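Local coordinates for odorant binding protein (AGAP010409-PA) (Anopheles gambiae, PDB 3L4A) that probably binds and carries odorant molecules as a small, secreted, disulfide-bonded, all-helical member of the PBP/GOBP family, at residues E76-A79 with K80-C84. Numbering follows the deposited sequence.
Sequences EFVA and KHRAC
An i to i+4 aromatic pair on helix 75-87 sets the edge of the His-81 imidazole against the face of Phe-77, a T-shaped stack with centroids 4.6 Å apart and planes at 69°. His-81 CD2 is the atom that presses in, above the centre of the phenyl ring and 3.5 Å from Phe-77 CE2. With CG anti to the backbone N (chi1 173°), the Phe-77 ring is brought back against His-81 CD2; it also meets Trp-64 edge-to-face, and His-81 touches Leu-60, both residues of helix 60-66, which covers part of this buried side. His-81 NE2 also makes a weak hydrogen bond to Asp-110 OD1. One turn of regular alpha-helix carries the pair: His-81 N bonds Phe-77 O at 3.1 Å, and Arg-82 N bonds Val-78 O at 2.9 Å. In this PBP/GOBP-family protein the Cys-84 to Cys-106 disulfide ties the same helix to the residue just after helix 96-105. Val-78 and Arg-82 run side by side, Val-78 CG1 lying 3.4 Å from Arg-82 NE, while the guanidinium reaches on through NH2 to the Trp-134 carbonyl. On the exposed side, Lys-80 CG, set between its backbone N and carbonyl carbon, lies 3.2 Å from both Glu-76 O and Phe-77 O.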
loop_
_atom_site.group_PDB
_atom_site.type_symbol
_atom_site.label_atom_id
_atom_site.label_comp_id
_atom_site.label_asym_id
_atom_site.label_seq_id
_atom_site.Cartn_x
_atom_site.Cartn_y
_atom_site.Cartn_z
ATOM N N GLU A 76 -0.382 -9.409 17.013
ATOM C CA GLU A 76 0.304 -8.138 17.250
ATOM C C GLU A 76 0.511 -7.356 15.961
ATOM O O GLU A 76 0.557 -6.136 15.993
ATOM C CB GLU A 76 1.630 -8.333 18.001
ATOM C CG GLU A 76 2.658 -9.175 17.297
ATOM C CD GLU A 76 2.600 -10.644 17.706
ATOM O OE1 GLU A 76 3.678 -11.212 17.978
ATOM O OE2 GLU A 76 1.489 -11.231 17.759
ATOM N N PHE A 77 0.629 -8.054 14.832
ATOM C CA PHE A 77 0.725 -7.387 13.529
ATOM C C PHE A 77 -0.594 -6.676 13.225
ATOM O O PHE A 77 -0.623 -5.505 12.830
ATOM C CB PHE A 77 1.051 -8.423 12.445
ATOM C CG PHE A 77 1.023 -7.887 11.037
ATOM C CD1 PHE A 77 -0.155 -7.886 10.299
ATOM C CD2 PHE A 77 2.184 -7.418 10.438
ATOM C CE1 PHE A 77 -0.178 -7.408 8.992
ATOM C CE2 PHE A 77 2.162 -6.945 9.138
ATOM C CZ PHE A 77 0.986 -6.938 8.419
ATOM N N VAL A 78 -1.702 -7.377 13.425
ATOM C CA VAL A 78 -3.003 -6.791 13.195
ATOM C C VAL A 78 -3.227 -5.604 14.140
ATOM O O VAL A 78 -3.631 -4.527 13.712
ATOM C CB VAL A 78 -4.121 -7.830 13.377
ATOM C CG1 VAL A 78 -5.474 -7.175 13.232
ATOM C CG2 VAL A 78 -3.941 -8.980 12.368
ATOM N N ALA A 79 -2.959 -5.801 15.429
ATOM C CA ALA A 79 -3.175 -4.750 16.419
ATOM C C ALA A 79 -2.339 -3.511 16.132
ATOM O O ALA A 79 -2.834 -2.388 16.198
ATOM C CB ALA A 79 -2.839 -5.272 17.803
ATOM N N LYS A 80 -1.066 -3.728 15.840
ATOM C CA LYS A 80 -0.152 -2.619 15.636
ATOM C C LYS A 80 -0.584 -1.792 14.434
ATOM O O LYS A 80 -0.617 -0.561 14.497
ATOM C CB LYS A 80 1.287 -3.114 15.519
ATOM C CG LYS A 80 1.679 -3.722 14.210
ATOM C CD LYS A 80 3.081 -4.329 14.327
ATOM C CE LYS A 80 4.110 -3.308 14.826
ATOM N NZ LYS A 80 5.519 -3.844 14.747
ATOM N N HIS A 81 -0.974 -2.459 13.355
ATOM C CA HIS A 81 -1.362 -1.712 12.162
ATOM C C HIS A 81 -2.744 -1.090 12.242
ATOM O O HIS A 81 -2.954 0.015 11.747
ATOM C CB HIS A 81 -1.171 -2.546 10.902
ATOM C CG HIS A 81 0.265 -2.801 10.610
ATOM N ND1 HIS A 81 1.157 -1.772 10.391
ATOM C CD2 HIS A 81 0.988 -3.943 10.577
ATOM C CE1 HIS A 81 2.362 -2.276 10.196
ATOM N NE2 HIS A 81 2.287 -3.590 10.301
ATOM N N ARG A 82 -3.686 -1.777 12.875
ATOM C CA ARG A 82 -4.988 -1.162 13.127
ATOM C C ARG A 82 -4.793 0.163 13.862
ATOM O O ARG A 82 -5.368 1.175 13.488
ATOM C CB ARG A 82 -5.890 -2.072 13.958
ATOM C CG ARG A 82 -6.556 -3.193 13.196
ATOM C CD ARG A 82 -7.691 -3.787 14.024
ATOM N NE ARG A 82 -8.138 -5.080 13.512
ATOM C CZ ARG A 82 -8.990 -5.234 12.505
ATOM N NH1 ARG A 82 -9.342 -6.453 12.112
ATOM N NH2 ARG A 82 -9.490 -4.170 11.889
ATOM N N ALA A 83 -3.952 0.163 14.895
ATOM C CA ALA A 83 -3.698 1.370 15.672
ATOM C C ALA A 83 -2.984 2.462 14.861
ATOM O O ALA A 83 -3.341 3.646 14.944
ATOM C CB ALA A 83 -2.902 1.030 16.927
ATOM N N CYS A 84 -1.987 2.064 14.080
ATOM C CA CYS A 84 -1.272 3.005 13.230
ATOM C C CYS A 84 -2.240 3.678 12.263
ATOM O O CYS A 84 -2.235 4.895 12.116
ATOM C CB CYS A 84 -0.167 2.281 12.468
ATOM S SG CYS A 84 0.823 3.350 11.410
#